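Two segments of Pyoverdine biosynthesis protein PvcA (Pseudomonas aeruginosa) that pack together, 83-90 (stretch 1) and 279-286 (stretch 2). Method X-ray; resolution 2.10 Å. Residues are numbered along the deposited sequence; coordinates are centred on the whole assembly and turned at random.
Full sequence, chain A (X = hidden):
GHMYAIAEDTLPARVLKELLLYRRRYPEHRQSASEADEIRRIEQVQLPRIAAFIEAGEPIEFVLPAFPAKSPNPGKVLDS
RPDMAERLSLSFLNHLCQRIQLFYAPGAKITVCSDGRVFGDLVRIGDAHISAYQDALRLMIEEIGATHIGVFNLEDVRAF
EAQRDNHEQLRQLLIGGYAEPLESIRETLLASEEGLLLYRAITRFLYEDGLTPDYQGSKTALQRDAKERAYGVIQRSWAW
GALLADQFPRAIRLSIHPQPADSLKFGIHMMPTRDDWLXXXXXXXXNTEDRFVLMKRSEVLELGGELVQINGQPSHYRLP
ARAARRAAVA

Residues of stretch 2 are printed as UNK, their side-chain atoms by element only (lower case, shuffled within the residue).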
# COMPACT_ATOMS: atom_id res chain seq x y z
N ASP A 83 -10.85 -3.24 -9.02
CA ASP A 83 -11.12 -3.00 -10.45
C ASP A 83 -9.83 -2.92 -11.27
O ASP A 83 -8.79 -3.46 -10.84
CB ASP A 83 -12.05 -1.77 -10.65
CG ASP A 83 -11.45 -0.46 -10.12
OD1 ASP A 83 -10.22 -0.27 -10.10
OD2 ASP A 83 -12.23 0.42 -9.72
N MET A 84 -9.90 -2.28 -12.43
CA MET A 84 -8.71 -2.17 -13.31
C MET A 84 -7.47 -1.55 -12.61
O MET A 84 -6.34 -1.93 -12.88
CB MET A 84 -9.08 -1.41 -14.59
CG MET A 84 -7.99 -1.41 -15.66
SD MET A 84 -7.65 -3.02 -16.39
CE MET A 84 -8.97 -3.12 -17.58
N ALA A 85 -7.70 -0.65 -11.66
CA ALA A 85 -6.59 -0.10 -10.88
C ALA A 85 -5.87 -1.18 -10.05
O ALA A 85 -4.64 -1.29 -10.11
CB ALA A 85 -7.06 1.05 -10.01
N GLU A 86 -6.61 -1.99 -9.29
CA GLU A 86 -6.01 -3.14 -8.59
C GLU A 86 -5.39 -4.13 -9.56
O GLU A 86 -4.28 -4.63 -9.32
CB GLU A 86 -7.03 -3.89 -7.74
CG GLU A 86 -7.29 -3.31 -6.37
CD GLU A 86 -8.28 -2.18 -6.39
OE1 GLU A 86 -8.73 -1.78 -7.49
OE2 GLU A 86 -8.64 -1.70 -5.31
N ARG A 87 -6.10 -4.40 -10.66
CA ARG A 87 -5.70 -5.44 -11.61
C ARG A 87 -4.34 -5.16 -12.22
O ARG A 87 -3.47 -6.03 -12.23
CB ARG A 87 -6.75 -5.63 -12.71
CG ARG A 87 -6.32 -6.68 -13.77
CD ARG A 87 -7.42 -6.93 -14.78
NE ARG A 87 -8.74 -7.06 -14.16
CZ ARG A 87 -9.29 -8.22 -13.77
NH1 ARG A 87 -8.62 -9.36 -13.93
NH2 ARG A 87 -10.50 -8.23 -13.23
N LEU A 88 -4.16 -3.95 -12.72
CA LEU A 88 -2.89 -3.56 -13.32
C LEU A 88 -1.77 -3.44 -12.29
O LEU A 88 -0.61 -3.70 -12.60
CB LEU A 88 -3.04 -2.27 -14.11
CG LEU A 88 -3.88 -2.38 -15.38
CD1 LEU A 88 -4.22 -1.01 -15.87
CD2 LEU A 88 -3.13 -3.17 -16.46
N SER A 89 -2.11 -3.03 -11.07
CA SER A 89 -1.12 -2.97 -10.00
C SER A 89 -0.61 -4.36 -9.62
O SER A 89 0.61 -4.57 -9.46
CB SER A 89 -1.68 -2.25 -8.77
OG SER A 89 -2.03 -0.93 -9.08
N LEU A 90 -1.53 -5.31 -9.46
CA LEU A 90 -1.15 -6.69 -9.11
C LEU A 90 -0.38 -7.37 -10.24
O LEU A 90 0.53 -8.17 -9.99
CB LEU A 90 -2.37 -7.52 -8.73
CG LEU A 90 -3.11 -7.13 -7.44
CD1 LEU A 90 -4.54 -7.67 -7.44
CD2 LEU A 90 -2.31 -7.59 -6.21
N UNK A 279 -2.86 5.46 -4.22
CA UNK A 279 -2.92 4.02 -4.37
C UNK A 279 -4.24 3.62 -5.08
O UNK A 279 -5.21 4.38 -5.04
o UNK A 279 -3.89 3.72 -2.19
c UNK A 279 -2.80 3.32 -3.02
c UNK A 279 -1.46 3.67 -2.33
N UNK A 280 -4.26 2.45 -5.75
CA UNK A 280 -5.43 2.01 -6.54
C UNK A 280 -6.76 1.88 -5.78
O UNK A 280 -7.82 2.01 -6.40
c UNK A 280 -3.80 0.24 -6.35
c UNK A 280 -5.00 0.67 -7.13
c UNK A 280 -3.14 1.49 -5.86
N UNK A 281 -6.72 1.66 -4.47
CA UNK A 281 -7.96 1.57 -3.68
C UNK A 281 -8.50 2.94 -3.26
O UNK A 281 -9.52 3.01 -2.59
c UNK A 281 -6.50 1.57 -0.46
c UNK A 281 -5.24 0.39 -1.90
c UNK A 281 -6.57 0.87 -1.64
c UNK A 281 -3.03 0.58 -0.78
c UNK A 281 -4.67 -0.39 -2.92
c UNK A 281 -2.49 -0.18 -1.80
c UNK A 281 -7.80 0.63 -2.48
c UNK A 281 -3.29 -0.67 -2.86
n UNK A 281 -5.20 1.58 0.02
c UNK A 281 -4.41 0.86 -0.84
N UNK A 282 -7.81 4.01 -3.66
CA UNK A 282 -8.22 5.40 -3.40
C UNK A 282 -8.40 6.18 -4.71
O UNK A 282 -8.65 7.37 -4.68
c UNK A 282 -7.95 5.76 1.01
c UNK A 282 -6.58 4.77 -0.39
n UNK A 282 -7.03 4.82 0.91
c UNK A 282 -7.26 5.72 -1.08
n UNK A 282 -8.11 6.31 -0.18
c UNK A 282 -7.20 6.12 -2.52
N UNK A 283 -8.28 5.50 -5.85
CA UNK A 283 -8.39 6.15 -7.14
C UNK A 283 -8.92 5.26 -8.25
O UNK A 283 -9.51 4.21 -7.99
N UNK A 284 -8.71 5.70 -9.49
CA UNK A 284 -9.23 4.99 -10.68
C UNK A 284 -8.16 4.89 -11.74
O UNK A 284 -7.34 5.80 -11.90
c UNK A 284 -11.69 5.57 -10.39
c UNK A 284 -10.21 7.12 -11.71
c UNK A 284 -10.49 5.67 -11.31
N UNK A 285 -8.17 3.78 -12.47
CA UNK A 285 -7.30 3.61 -13.63
C UNK A 285 -7.85 4.47 -14.75
O UNK A 285 -9.06 4.58 -14.93
c UNK A 285 -7.24 2.14 -14.06
N UNK A 286 -6.95 5.13 -15.48
CA UNK A 286 -7.35 6.02 -16.57
C UNK A 286 -6.54 5.71 -17.80
O UNK A 286 -5.31 5.73 -17.76
c UNK A 286 -7.17 7.54 -16.21
c UNK A 286 -7.93 7.91 -14.94
c UNK A 286 -7.62 8.42 -17.37
O HOH W 1 -10.47 1.89 -12.14
O HOH W 2 -12.11 2.89 -8.57

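Position 279 has three side-chain atoms: one carbon that carries an oxygen and a second carbon. None of them reaches stretch 1. A branched side chain with a hydroxyl is threonine. The backbone O of Thr 279 accepts a hydrogen bond from the backbone N of position 282, at 3.0 Å, which closes a turn.

Position 280 has three side-chain carbons in a ring closed onto the backbone N, and they pack on Ala 85, Glu 86 and Ser 89. This is proline. Pro 280 points toward the helix and loses more surface to stretch 1 than any other residue of its stretch. Its CB lies 3.6 Å from Ala 85 CB and 3.8 Å from Glu 86 N. Its CG lies 3.5 Å from Ser 89 OG. The ring therefore touches Ala 85 and Ser 89, residues one helical turn apart. The Ser 89 hydroxyl is not free, since OG donates to Ala 85 O at 2.8 Å.

Position 281 has one carbon followed by fused five- and six-membered rings of eight carbons and one nitrogen. It meets stretch 1 through Glu 86. This is the indole of tryptophan. Glu 86 OE2 comes within 3.7 Å of Trp 281 CA and 3.8 Å of Trp 281 CB. The carboxylate thus approaches the start of the side chain.

Position 282 has one carbon and then a five-membered ring of three carbons and two nitrogens. It points away from stretch 1 and makes no contact with it. This is the imidazole of histidine, His 282.

Position 283 has no side-chain atoms to touch stretch 1, so it is glycine. Gly 283 contributes its backbone. Its O accepts a hydrogen bond from water 2 at 3.0 Å, and the same water donates to Asp 83 OD2 at 2.7 Å.

Position 284 has three carbons, one carrying the other two. They point away from the helix and do not touch it. No heteroatom is present, and the residue is valine. Val 284 begins the strand. Its backbone C is 4.4 Å from Ala 85 CB.

Position 285 has a single side-chain carbon, which packs against Met 84 and Ala 85. This makes it alanine. Ala 285 points toward the helix. Its CB lies 3.7 Å from Ala 85 N, 4.2 Å from Ala 85 CB and 4.0 Å from Met 84 CG. Its N donates to water 1 at 3.0 Å.

Position 286 again has three carbons in a fork, out of reach of stretch 1. It is valine, Val 286.

The contact works by close packing around Ala 85. Its small side chain fits between Pro 280 and Ala 285, and the CA atoms of Ala 85 and Ala 285 are 4.7 Å apart. No direct hydrogen bond joins the stretches. Two waters link them at Asp 83, where water 1 also donates a weak bond to OD1 at 3.0 Å. Asp 83 caps the helix as well, since OD1 accepts from Ala 85 N at 3.0 Å. Asp 83 N also donates to Glu 86 OE1 at 3.0 Å. Helix start and water bridges thus share one carboxylate.

Stretch 2 279-286: TPWHGVAV
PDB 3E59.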